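Local coordinates for heme-binding protein A / AI-2 binding protein A (Helicobacter pylori SS1, PDB 6OFQ) that binds short peptides in the periplasm and probably delivers them to the ABC transporter with which it is associated, at residues Gly89-Phe94 / Arg165-Gly170; Leu120-Arg125 / Leu184-Lys189; Glu172-Ala177 / Ile432-Asn437. All blocks are in the same frame, centred on the assembly; numbering follows the deposited sequence.

Interaction 1: Gly89-Phe94 / Arg165-Gly170; sequences GLVYTF and RFTLNG
Tyr92 and Phe166 face each other as an antiparallel hydrogen-bonded pair, their CB atoms 4.3 Å apart on one face of the sheet. On that same face the Phe94 ring meets the Phe166 ring rim to rim with planes at 88°; the nearest atoms, Phe94 CE2 and Phe166 CD2, are 3.7 Å apart. Leu168 CD1 approaches Tyr92 CE1 at 3.7 Å, extending this apolar row.

The other face carries Val91, Thr93, Arg165 and Thr167. In the conformer described, one of two deposited, Arg165 CG stands anti to the backbone N (chi1 177°) and the chain bends at chi3 (-74°). Its CD rests on Val91 CG1, and the guanidinium grips Thr93 OG1 side-on through NE at 2.9 Å and NH2 at 3.1 Å. Both bonds lie almost in the guanidinium plane and end on a single oxygen. Between the two faces, Tyr92 and Phe166 exchange a pair of backbone hydrogen bonds, and Leu168 N donates to Leu90 O at 2.7 Å.

The pairing joins neighbouring strands 91-96 and 163-168 of a five-stranded antiparallel sheet, with strand 75-85 beside 91-96 and strand 153-160 beside 163-168. Phe175, from helix 175-178, sets its ring edge-to-face with Tyr92 and Phe166, covering part of the aromatic face, with Phe123 of helix 116-127 also against Phe166.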
ATOM      1  N   GLY A  89      22.812 -12.112  10.112  1.00  5.13           N
ATOM      2  CA  GLY A  89      21.547 -11.406   9.957  1.00  5.36           C
ATOM      3  C   GLY A  89      20.962 -10.761  11.182  1.00  4.96           C
ATOM      4  O   GLY A  89      19.793 -10.338  11.181  1.00  6.08           O
ATOM      5  N   LEU A  90      21.681 -10.764  12.325  1.00  4.89           N
ATOM      6  CA  LEU A  90      21.108 -10.347  13.579  1.00  5.22           C
ATOM      7  C   LEU A  90      21.267  -8.876  13.939  1.00  4.99           C
ATOM      8  O   LEU A  90      20.506  -8.366  14.770  1.00  5.25           O
ATOM      9  CB  LEU A  90      21.638 -11.204  14.729  1.00  6.41           C
ATOM     10  CG  LEU A  90      21.344 -12.708  14.556  1.00  6.58           C
ATOM     11  CD1 LEU A  90      22.021 -13.448  15.703  1.00  8.57           C
ATOM     12  CD2 LEU A  90      19.823 -12.927  14.586  1.00  7.27           C
ATOM     13  N   VAL A  91      22.318  -8.245  13.415  1.00  4.13           N
ATOM     14  CA  VAL A  91      22.641  -6.892  13.830  1.00  4.73           C
ATOM     15  C   VAL A  91      22.771  -5.988  12.640  1.00  4.55           C
ATOM     16  O   VAL A  91      23.549  -6.287  11.739  1.00  4.49           O
ATOM     17  CB  VAL A  91      23.885  -6.845  14.719  1.00  4.91           C
ATOM     18  CG1 VAL A  91      24.169  -5.415  15.195  1.00  4.86           C
ATOM     19  CG2 VAL A  91      23.718  -7.677  15.937  1.00  5.45           C
ATOM     20  N   TYR A  92      21.993  -4.899  12.641  1.00  5.03           N
ATOM     21  CA  TYR A  92      22.038  -3.882  11.586  1.00  4.97           C
ATOM     22  C   TYR A  92      22.438  -2.550  12.175  1.00  5.13           C
ATOM     23  O   TYR A  92      21.768  -2.066  13.071  1.00  5.69           O
ATOM     24  CB  TYR A  92      20.669  -3.649  10.908  1.00  5.33           C
ATOM     25  CG  TYR A  92      20.143  -4.811  10.121  1.00  5.06           C
ATOM     26  CD1 TYR A  92      19.824  -6.033  10.684  1.00  5.73           C
ATOM     27  CD2 TYR A  92      19.860  -4.653   8.766  1.00  5.44           C
ATOM     28  CE1 TYR A  92      19.300  -7.057   9.930  1.00  5.51           C
ATOM     29  CE2 TYR A  92      19.307  -5.681   8.024  1.00  5.87           C
ATOM     30  CZ  TYR A  92      19.014  -6.866   8.603  1.00  6.12           C
ATOM     31  OH  TYR A  92      18.504  -7.924   7.878  1.00  6.33           O
ATOM     32  N   THR A  93      23.574  -2.001  11.737  1.00  4.75           N
ATOM     33  CA  THR A  93      24.043  -0.716  12.256  1.00  5.49           C
ATOM     34  C   THR A  93      23.959   0.339  11.140  1.00  5.29           C
ATOM     35  O   THR A  93      24.510   0.146  10.067  1.00  5.73           O
ATOM     36  CB  THR A  93      25.506  -0.806  12.720  1.00  5.93           C
ATOM     37  OG1 THR A  93      25.637  -1.833  13.714  1.00  5.80           O
ATOM     38  CG2 THR A  93      25.901   0.468  13.389  1.00  7.00           C
ATOM     39  N   PHE A  94      23.182   1.393  11.423  1.00  5.30           N
ATOM     40  CA  PHE A  94      22.932   2.485  10.463  1.00  5.82           C
ATOM     41  C   PHE A  94      23.664   3.749  10.885  1.00  6.43           C
ATOM     42  O   PHE A  94      23.582   4.178  12.033  1.00  7.04           O
ATOM     43  CB  PHE A  94      21.423   2.781  10.359  1.00  5.40           C
ATOM     44  CG  PHE A  94      20.680   1.669   9.661  1.00  5.48           C
ATOM     45  CD1 PHE A  94      20.507   1.644   8.275  1.00  5.51           C
ATOM     46  CD2 PHE A  94      20.143   0.622  10.403  1.00  5.86           C
ATOM     47  CE1 PHE A  94      19.902   0.582   7.640  1.00  6.02           C
ATOM     48  CE2 PHE A  94      19.512  -0.448   9.797  1.00  5.33           C
ATOM     49  CZ  PHE A  94      19.434  -0.455   8.418  1.00  5.85           C
ATOM     50  N   ARG A 165      21.560   1.171  16.075  0.50  4.24           N
ATOM     51  CA  ARG A 165      21.798  -0.278  15.946  0.50  4.18           C
ATOM     52  C   ARG A 165      20.541  -1.061  16.300  0.50  4.42           C
ATOM     53  O   ARG A 165      19.975  -0.879  17.380  0.50  5.20           O
ATOM     54  CB  ARG A 165      22.927  -0.736  16.867  0.50  3.58           C
ATOM     55  CG  ARG A 165      23.150  -2.240  16.811  0.50  3.22           C
ATOM     56  CD  ARG A 165      24.462  -2.647  17.464  0.50  2.89           C
ATOM     57  NE  ARG A 165      25.575  -2.265  16.577  0.50  2.58           N
ATOM     58  CZ  ARG A 165      26.864  -2.168  16.920  0.50  2.54           C
ATOM     59  NH1 ARG A 165      27.284  -2.336  18.161  0.50  2.69           N
ATOM     60  NH2 ARG A 165      27.738  -1.813  16.019  0.50  2.15           N
ATOM     61  N   PHE A 166      20.074  -1.886  15.368  1.00  4.96           N
ATOM     62  CA  PHE A 166      19.000  -2.833  15.589  1.00  4.98           C
ATOM     63  C   PHE A 166      19.575  -4.195  15.822  1.00  5.32           C
ATOM     64  O   PHE A 166      20.519  -4.587  15.101  1.00  5.33           O
ATOM     65  CB  PHE A 166      18.105  -2.955  14.325  1.00  5.23           C
ATOM     66  CG  PHE A 166      17.324  -1.728  13.960  1.00  5.21           C
ATOM     67  CD1 PHE A 166      16.019  -1.521  14.427  1.00  6.12           C
ATOM     68  CD2 PHE A 166      17.874  -0.827  13.095  1.00  5.32           C
ATOM     69  CE1 PHE A 166      15.307  -0.385  14.058  1.00  6.22           C
ATOM     70  CE2 PHE A 166      17.171   0.296  12.694  1.00  5.73           C
ATOM     71  CZ  PHE A 166      15.912   0.522  13.216  1.00  5.72           C
ATOM     72  N   THR A 167      19.096  -4.849  16.871  1.00  5.38           N
ATOM     73  CA  THR A 167      19.383  -6.266  17.042  1.00  4.95           C
ATOM     74  C   THR A 167      18.083  -7.013  16.909  1.00  5.42           C
ATOM     75  O   THR A 167      17.067  -6.634  17.512  1.00  5.37           O
ATOM     76  CB  THR A 167      19.999  -6.503  18.447  1.00  5.30           C
ATOM     77  OG1 THR A 167      21.172  -5.674  18.566  1.00  7.03           O
ATOM     78  CG2 THR A 167      20.326  -7.990  18.617  1.00  5.24           C
ATOM     79  N   LEU A 168      18.129  -8.067  16.108  1.00  5.21           N
ATOM     80  CA  LEU A 168      16.909  -8.860  15.826  1.00  5.22           C
ATOM     81  C   LEU A 168      16.848 -10.131  16.645  1.00  5.85           C
ATOM     82  O   LEU A 168      17.876 -10.654  17.083  1.00  6.92           O
ATOM     83  CB  LEU A 168      16.809  -9.168  14.354  1.00  4.82           C
ATOM     84  CG  LEU A 168      16.881  -8.058  13.348  1.00  4.87           C
ATOM     85  CD1 LEU A 168      16.545  -8.529  11.946  1.00  4.75           C
ATOM     86  CD2 LEU A 168      16.089  -6.832  13.724  1.00  4.58           C
ATOM     87  N   ASN A 169      15.635 -10.661  16.849  1.00  6.07           N
ATOM     88  CA  ASN A 169      15.501 -11.947  17.497  1.00  6.83           C
ATOM     89  C   ASN A 169      15.874 -13.122  16.625  1.00  7.59           C
ATOM     90  O   ASN A 169      16.051 -14.238  17.150  1.00 10.83           O
ATOM     91  CB  ASN A 169      14.082 -12.091  18.055  1.00  7.69           C
ATOM     92  CG  ASN A 169      13.840 -11.241  19.278  1.00  8.99           C
ATOM     93  OD1 ASN A 169      14.634 -11.297  20.232  1.00  9.40           O
ATOM     94  ND2 ASN A 169      12.739 -10.481  19.321  1.00  9.52           N
ATOM     95  N   GLY A 170      15.962 -12.909  15.311  1.00  7.13           N
ATOM     96  CA  GLY A 170      16.287 -13.972  14.383  1.00  6.53           C
ATOM     97  C   GLY A 170      16.489 -13.291  13.032  1.00  6.87           C
ATOM     98  O   GLY A 170      16.098 -12.136  12.844  1.00  6.50           O
TER

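Interaction 2: Leu120-Arg125 / Leu184-Lys189; sequences LFSFER and LSILSK
The Phe123 ring takes Leu184 CD2 over one face, a CH-pi contact 4.0 Å from the ring centroid and 21° off the ring normal, while Ile186 CD1 sits at its edge. Helix 116-127 here packs against the non-regular chain between helices 175-178 and 189-197, which ends in an N-cap. Phe121, two residues earlier, has Arg125 CD over one face, offset toward the rim, and Leu187 CB at its edge, with Lys189 CD approaching obliquely to 3.6 Å from Phe121 CD1. The Arg125 guanidinium is itself a platform, since Leu187 CD2 lies over one of its faces, 3.7 Å from Arg125 NH2.

At the middle, Ser122 OG accepts from Leu187 N at 2.8 Å and donates to Asp118 O, one turn back along its own helix; the two bonds together fix the rotation of the hydroxyl. Asp118 OD1 bonds Lys189 N, and Ser188 OG caps Tyr191 N in the first turn of helix 189-197.

Arg125 CG lies between the backbone N and the carbonyl carbon (chi1 72°), and farther out NE donates to Ser122 O at 3.1 Å, within the same helix. A salt bridge from NH1 to Asp45 fixes the charged end in this buried setting. A water completes the join, accepting from Arg125 NH2 at 2.9 Å and donating to Ser185 O at 2.8 Å.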
ATOM      1  N   LEU A 120      14.627   6.662  17.228  1.00  4.94           N
ATOM      2  CA  LEU A 120      14.095   6.070  18.437  1.00  6.45           C
ATOM      3  C   LEU A 120      12.664   6.475  18.625  1.00  6.07           C
ATOM      4  O   LEU A 120      11.820   5.628  18.866  1.00  6.46           O
ATOM      5  CB  LEU A 120      14.925   6.430  19.689  1.00  7.36           C
ATOM      6  CG  LEU A 120      16.366   5.919  19.735  1.00  8.25           C
ATOM      7  CD1 LEU A 120      16.942   6.273  21.116  1.00  8.90           C
ATOM      8  CD2 LEU A 120      16.366   4.414  19.542  1.00  8.85           C
ATOM      9  N   PHE A 121      12.324   7.762  18.530  1.00  6.43           N
ATOM     10  CA  PHE A 121      10.925   8.095  18.731  1.00  6.31           C
ATOM     11  C   PHE A 121       9.981   7.412  17.744  1.00  5.64           C
ATOM     12  O   PHE A 121       8.962   6.834  18.099  1.00  6.02           O
ATOM     13  CB  PHE A 121      10.769   9.598  18.518  1.00  6.16           C
ATOM     14  CG  PHE A 121       9.309  10.071  18.498  1.00  6.95           C
ATOM     15  CD1 PHE A 121       8.476   9.927  19.589  1.00  7.45           C
ATOM     16  CD2 PHE A 121       8.768  10.535  17.313  1.00  7.46           C
ATOM     17  CE1 PHE A 121       7.160  10.340  19.563  1.00  7.40           C
ATOM     18  CE2 PHE A 121       7.418  10.905  17.280  1.00  7.03           C
ATOM     19  CZ  PHE A 121       6.636  10.764  18.370  1.00  7.37           C
ATOM     20  N   SER A 122      10.387   7.419  16.481  1.00  5.50           N
ATOM     21  CA  SER A 122       9.522   6.940  15.401  1.00  5.17           C
ATOM     22  C   SER A 122       9.231   5.457  15.475  1.00  5.31           C
ATOM     23  O   SER A 122       8.145   5.031  15.132  1.00  5.65           O
ATOM     24  CB  SER A 122      10.147   7.327  14.064  1.00  5.36           C
ATOM     25  OG  SER A 122      10.233   8.738  13.910  1.00  6.01           O
ATOM     26  N   PHE A 123      10.259   4.699  15.884  1.00  4.78           N
ATOM     27  CA  PHE A 123      10.135   3.255  16.034  1.00  4.90           C
ATOM     28  C   PHE A 123       9.601   2.848  17.396  1.00  5.73           C
ATOM     29  O   PHE A 123       8.727   2.013  17.501  1.00  5.52           O
ATOM     30  CB  PHE A 123      11.483   2.547  15.776  1.00  5.09           C
ATOM     31  CG  PHE A 123      11.895   2.419  14.320  1.00  4.86           C
ATOM     32  CD1 PHE A 123      12.219   3.521  13.557  1.00  5.46           C
ATOM     33  CD2 PHE A 123      12.039   1.170  13.759  1.00  4.84           C
ATOM     34  CE1 PHE A 123      12.498   3.413  12.214  1.00  5.81           C
ATOM     35  CE2 PHE A 123      12.373   1.065  12.450  1.00  4.91           C
ATOM     36  CZ  PHE A 123      12.717   2.156  11.721  1.00  4.79           C
ATOM     37  N   GLU A 124      10.196   3.400  18.471  1.00  5.73           N
ATOM     38  CA  GLU A 124       9.843   3.008  19.816  1.00  6.50           C
ATOM     39  C   GLU A 124       8.389   3.286  20.191  1.00  5.62           C
ATOM     40  O   GLU A 124       7.788   2.518  20.936  1.00  7.05           O
ATOM     41  CB  GLU A 124      10.737   3.543  20.914  1.00  8.11           C
ATOM     42  CG  GLU A 124      12.164   3.043  20.869  1.00  9.66           C
ATOM     43  CD  GLU A 124      12.999   3.681  21.994  1.00 11.57           C
ATOM     44  OE1 GLU A 124      12.723   4.803  22.452  1.00 12.54           O
ATOM     45  OE2 GLU A 124      14.017   3.014  22.261  1.00 16.65           O
ATOM     46  N   ARG A 125       7.810   4.301  19.579  1.00  5.78           N
ATOM     47  CA  ARG A 125       6.427   4.577  19.833  1.00  6.04           C
ATOM     48  C   ARG A 125       5.527   3.434  19.404  1.00  6.54           C
ATOM     49  O   ARG A 125       4.418   3.267  19.934  1.00  6.35           O
ATOM     50  CB  ARG A 125       6.052   5.877  19.154  1.00  5.76           C
ATOM     51  CG  ARG A 125       5.950   5.798  17.627  1.00  5.35           C
ATOM     52  CD  ARG A 125       5.912   7.168  16.984  1.00  4.77           C
ATOM     53  NE  ARG A 125       5.810   7.090  15.529  1.00  5.01           N
ATOM     54  CZ  ARG A 125       4.818   7.523  14.770  1.00  4.82           C
ATOM     55  NH1 ARG A 125       3.767   8.130  15.299  1.00  4.87           N
ATOM     56  NH2 ARG A 125       4.898   7.404  13.451  1.00  4.30           N
ATOM     57  N   LEU A 184       7.524   3.335   8.617  1.00  3.55           N
ATOM     58  CA  LEU A 184       8.765   3.571   9.334  1.00  3.85           C
ATOM     59  C   LEU A 184       9.386   4.897   8.974  1.00  4.04           C
ATOM     60  O   LEU A 184      10.601   5.116   9.158  1.00  4.02           O
ATOM     61  CB  LEU A 184       9.716   2.394   9.139  1.00  3.99           C
ATOM     62  CG  LEU A 184       9.173   1.107   9.717  1.00  4.38           C
ATOM     63  CD1 LEU A 184      10.119  -0.045   9.366  1.00  4.40           C
ATOM     64  CD2 LEU A 184       8.877   1.172  11.227  1.00  4.52           C
ATOM     65  N   SER A 185       8.582   5.831   8.492  1.00  3.80           N
ATOM     66  CA  SER A 185       8.986   7.203   8.338  1.00  4.01           C
ATOM     67  C   SER A 185       9.496   7.873   9.625  1.00  3.98           C
ATOM     68  O   SER A 185       9.048   7.520  10.724  1.00  4.52           O
ATOM     69  CB  SER A 185       7.763   7.971   7.860  1.00  4.66           C
ATOM     70  OG  SER A 185       7.370   7.685   6.541  1.00  4.50           O
ATOM     71  N   ILE A 186      10.437   8.777   9.429  1.00  4.28           N
ATOM     72  CA  ILE A 186      11.042   9.475  10.573  1.00  4.21           C
ATOM     73  C   ILE A 186      10.303  10.790  10.876  1.00  4.70           C
ATOM     74  O   ILE A 186      10.376  11.707  10.064  1.00  5.10           O
ATOM     75  CB  ILE A 186      12.533   9.697  10.367  1.00  4.58           C
ATOM     76  CG1 ILE A 186      13.283   8.380  10.046  1.00  5.01           C
ATOM     77  CG2 ILE A 186      13.146  10.327  11.614  1.00  5.19           C
ATOM     78  CD1 ILE A 186      12.984   7.206  10.951  1.00  5.35           C
ATOM     79  N   LEU A 187       9.614  10.762  12.019  1.00  4.51           N
ATOM     80  CA  LEU A 187       8.962  11.994  12.506  1.00  4.49           C
ATOM     81  C   LEU A 187       9.900  12.680  13.479  1.00  5.63           C
ATOM     82  O   LEU A 187      10.929  12.121  13.864  1.00  6.18           O
ATOM     83  CB  LEU A 187       7.688  11.611  13.237  1.00  4.69           C
ATOM     84  CG  LEU A 187       6.460  11.327  12.370  1.00  5.17           C
ATOM     85  CD1 LEU A 187       6.645  10.158  11.406  1.00  5.20           C
ATOM     86  CD2 LEU A 187       5.234  11.123  13.235  1.00  5.87           C
ATOM     87  N   SER A 188       9.570  13.937  13.800  1.00  5.95           N
ATOM     88  CA  SER A 188      10.420  14.715  14.705  1.00  6.78           C
ATOM     89  C   SER A 188       9.997  14.586  16.161  1.00  7.19           C
ATOM     90  O   SER A 188       8.899  14.999  16.570  1.00  7.09           O
ATOM     91  CB  SER A 188      10.339  16.190  14.332  1.00  7.23           C
ATOM     92  OG  SER A 188      10.867  17.035  15.370  1.00  8.07           O
ATOM     93  N   LYS A 189      10.967  14.138  16.980  1.00  7.79           N
ATOM     94  CA  LYS A 189      10.782  14.092  18.427  1.00  8.40           C
ATOM     95  C   LYS A 189      10.598  15.500  19.055  1.00  7.44           C
ATOM     96  O   LYS A 189       9.749  15.597  19.942  1.00  8.38           O
ATOM     97  CB  LYS A 189      11.996  13.380  19.052  1.00 10.30           C
ATOM     98  CG  LYS A 189      11.877  13.214  20.565  1.00 13.49           C
ATOM     99  CD  LYS A 189      10.632  12.499  20.992  1.00 16.99           C
ATOM    100  CE  LYS A 189      10.714  11.710  22.298  1.00 25.63           C
ATOM    101  NZ  LYS A 189      10.445  12.487  23.521  1.00 24.60           N
TER
HETATM  102  O   HOH W   1       6.942   6.112  11.854  1.00  4.60           O

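Interaction 3: Glu172-Ala177 / Ile432-Asn437; sequences EAPFLA and IADPDN
Pro174 CG presses on the carboxylate carbon of Asp436, 3.6 Å from Asp436 CG, the two side chains crossing at about a right angle. Three residues on, in helix 175-178, Ala177 CB meets Ile432 CD1 at 3.8 Å, and Ile432 CG2 reaches Ala177 O at 3.6 Å. Both ends of the branched Ile432 side chain thus bear on this one alanine.

The next shell fixes these groups. Asp434 OD1 accepts from Asp436 N at 2.9 Å through its anti lone pair, a capping bond at the turn leading into helix 436-443, and Asp434 OD2 forms a salt bridge with Arg480. Across the contact, a type I turn from Glu172 to Phe175 places Pro174 just before helix 175-178. Glu172 OE1 forms a salt bridge with Arg473, whereas Lys472 pairs in the same way with both Glu172 OE2 and Asp436 OD2.

Those two oxygens are 4.6 Å apart, so the lysine probably offsets their mutual repulsion. With van der Waals contacts directly between the segments and charges joined through Lys472, the contact combines packing with an indirect electrostatic tie, consistent with two lobes meeting in the peptide-bound protein.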
ATOM      1  N   GLU A 172      15.992 -11.962   9.386  1.00  5.66           N
ATOM      2  CA  GLU A 172      14.754 -11.436   8.771  1.00  5.14           C
ATOM      3  C   GLU A 172      15.139 -10.887   7.416  1.00  4.74           C
ATOM      4  O   GLU A 172      15.516  -9.743   7.256  1.00  4.82           O
ATOM      5  CB  GLU A 172      14.146 -10.368   9.695  1.00  5.52           C
ATOM      6  CG  GLU A 172      12.797  -9.844   9.240  1.00  5.58           C
ATOM      7  CD  GLU A 172      11.643 -10.824   9.379  1.00  6.50           C
ATOM      8  OE1 GLU A 172      11.617 -11.610  10.340  1.00  7.60           O
ATOM      9  OE2 GLU A 172      10.745 -10.665   8.501  1.00  6.27           O
ATOM     10  N   ALA A 173      15.024 -11.682   6.361  1.00  4.60           N
ATOM     11  CA  ALA A 173      15.453 -11.309   5.026  1.00  5.19           C
ATOM     12  C   ALA A 173      14.839  -9.991   4.547  1.00  5.07           C
ATOM     13  O   ALA A 173      15.582  -9.192   3.998  1.00  5.56           O
ATOM     14  CB  ALA A 173      15.227 -12.436   4.014  1.00  5.36           C
ATOM     15  N   PRO A 174      13.548  -9.762   4.763  1.00  4.94           N
ATOM     16  CA  PRO A 174      12.959  -8.466   4.338  1.00  4.76           C
ATOM     17  C   PRO A 174      13.304  -7.258   5.142  1.00  4.93           C
ATOM     18  O   PRO A 174      12.892  -6.165   4.769  1.00  4.42           O
ATOM     19  CB  PRO A 174      11.447  -8.710   4.454  1.00  5.56           C
ATOM     20  CG  PRO A 174      11.294 -10.178   4.580  1.00  6.56           C
ATOM     21  CD  PRO A 174      12.507 -10.700   5.239  1.00  5.56           C
ATOM     22  N   PHE A 175      14.075  -7.377   6.226  1.00  4.21           N
ATOM     23  CA  PHE A 175      14.184  -6.247   7.170  1.00  4.44           C
ATOM     24  C   PHE A 175      14.730  -4.990   6.530  1.00  4.13           C
ATOM     25  O   PHE A 175      14.187  -3.904   6.775  1.00  4.02           O
ATOM     26  CB  PHE A 175      15.029  -6.666   8.398  1.00  4.69           C
ATOM     27  CG  PHE A 175      14.969  -5.696   9.572  1.00  5.07           C
ATOM     28  CD1 PHE A 175      13.804  -5.505  10.282  1.00  5.76           C
ATOM     29  CD2 PHE A 175      16.063  -4.856   9.828  1.00  5.69           C
ATOM     30  CE1 PHE A 175      13.806  -4.597  11.332  1.00  5.68           C
ATOM     31  CE2 PHE A 175      16.057  -3.930  10.860  1.00  5.74           C
ATOM     32  CZ  PHE A 175      14.907  -3.795  11.577  1.00  5.77           C
ATOM     33  N   LEU A 176      15.804  -5.054   5.738  1.00  4.12           N
ATOM     34  CA  LEU A 176      16.361  -3.860   5.156  1.00  4.15           C
ATOM     35  C   LEU A 176      15.330  -3.170   4.281  1.00  4.02           C
ATOM     36  O   LEU A 176      15.148  -1.943   4.411  1.00  3.89           O
ATOM     37  CB  LEU A 176      17.629  -4.154   4.371  1.00  4.12           C
ATOM     38  CG  LEU A 176      18.364  -2.936   3.835  1.00  4.21           C
ATOM     39  CD1 LEU A 176      18.946  -2.060   4.901  1.00  5.14           C
ATOM     40  CD2 LEU A 176      19.422  -3.404   2.846  1.00  4.30           C
ATOM     41  N   ALA A 177      14.615  -3.912   3.430  1.00  4.17           N
ATOM     42  CA  ALA A 177      13.608  -3.308   2.562  1.00  4.18           C
ATOM     43  C   ALA A 177      12.425  -2.758   3.370  1.00  4.59           C
ATOM     44  O   ALA A 177      11.897  -1.668   3.088  1.00  4.95           O
ATOM     45  CB  ALA A 177      13.080  -4.367   1.606  1.00  4.09           C
ATOM     46  N   ILE A 432       7.438  -3.270  -1.342  1.00  3.72           N
ATOM     47  CA  ILE A 432       8.789  -3.786  -1.607  1.00  4.22           C
ATOM     48  C   ILE A 432       8.589  -4.927  -2.601  1.00  4.37           C
ATOM     49  O   ILE A 432       7.540  -5.552  -2.605  1.00  3.76           O
ATOM     50  CB  ILE A 432       9.477  -4.203  -0.297  1.00  4.48           C
ATOM     51  CG1 ILE A 432       8.861  -5.452   0.307  1.00  4.86           C
ATOM     52  CG2 ILE A 432       9.570  -3.002   0.634  1.00  4.69           C
ATOM     53  CD1 ILE A 432       9.629  -6.002   1.493  1.00  5.46           C
ATOM     54  N   ALA A 433       9.648  -5.214  -3.357  1.00  4.99           N
ATOM     55  CA  ALA A 433       9.555  -6.334  -4.302  1.00  5.61           C
ATOM     56  C   ALA A 433       9.995  -7.633  -3.628  1.00  6.03           C
ATOM     57  O   ALA A 433      11.099  -8.137  -3.836  1.00  8.25           O
ATOM     58  CB  ALA A 433      10.374  -6.032  -5.581  1.00  7.58           C
ATOM     59  N   ASP A 434       9.115  -8.216  -2.796  1.00  4.98           N
ATOM     60  CA  ASP A 434       9.487  -9.353  -1.973  1.00  4.84           C
ATOM     61  C   ASP A 434       8.156 -10.017  -1.678  1.00  4.02           C
ATOM     62  O   ASP A 434       7.220  -9.401  -1.159  1.00  3.60           O
ATOM     63  CB  ASP A 434      10.175  -8.916  -0.684  1.00  5.28           C
ATOM     64  CG  ASP A 434      10.817 -10.081   0.047  1.00  6.15           C
ATOM     65  OD1 ASP A 434      10.056 -10.943   0.494  1.00  4.86           O
ATOM     66  OD2 ASP A 434      12.073 -10.059   0.175  1.00  7.79           O
ATOM     67  N   PRO A 435       8.041 -11.324  -1.905  1.00  3.82           N
ATOM     68  CA  PRO A 435       6.795 -12.031  -1.542  1.00  3.85           C
ATOM     69  C   PRO A 435       6.329 -11.847  -0.118  1.00  3.89           C
ATOM     70  O   PRO A 435       5.109 -11.943   0.137  1.00  4.02           O
ATOM     71  CB  PRO A 435       7.091 -13.504  -1.899  1.00  4.12           C
ATOM     72  CG  PRO A 435       8.151 -13.411  -2.968  1.00  4.29           C
ATOM     73  CD  PRO A 435       9.004 -12.275  -2.525  1.00  3.98           C
ATOM     74  N   ASP A 436       7.248 -11.629   0.795  1.00  3.51           N
ATOM     75  CA  ASP A 436       6.842 -11.450   2.186  1.00  3.54           C
ATOM     76  C   ASP A 436       5.798 -10.353   2.388  1.00  3.55           C
ATOM     77  O   ASP A 436       4.873 -10.475   3.210  1.00  3.51           O
ATOM     78  CB  ASP A 436       8.068 -11.151   3.055  1.00  3.92           C
ATOM     79  CG  ASP A 436       7.752 -11.055   4.541  1.00  4.10           C
ATOM     80  OD1 ASP A 436       7.537  -9.904   4.974  1.00  5.06           O
ATOM     81  OD2 ASP A 436       7.810 -12.054   5.232  1.00  4.23           O
ATOM     82  N   ASN A 437       5.924  -9.300   1.591  1.00  3.32           N
ATOM     83  CA  ASN A 437       5.084  -8.077   1.707  1.00  3.64           C
ATOM     84  C   ASN A 437       3.627  -8.394   1.321  1.00  4.11           C
ATOM     85  O   ASN A 437       2.750  -7.556   1.639  1.00  3.94           O
ATOM     86  CB  ASN A 437       5.701  -6.964   0.860  1.00  3.64           C
ATOM     87  CG  ASN A 437       4.879  -5.670   0.840  1.00  3.52           C
ATOM     88  OD1 ASN A 437       4.352  -5.306  -0.231  1.00  3.76           O
ATOM     89  ND2 ASN A 437       4.757  -4.979   1.939  1.00  3.72           N
TER

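Interactions 1 and 2 belong to one compact region, their centres about 17 Å apart: strand 91-96 leads on to helix 116-127, their segments alternate along the chain, and they touch where Phe166 CE1 packs on Phe123 CD2. Interaction 3 opens soon after strand 163-168, with its centre about 15 Å from that of interaction 1 and about 20 Å from that of interaction 2. Residues 172-177 make the connection, meeting both the five-stranded antiparallel sheet and residues 432-437, which follow strand 423-429 of a mixed sheet. Interaction 3 thereby joins the regions of the two sheets, consistent with two lobes of this type II binding protein meeting around bound peptide.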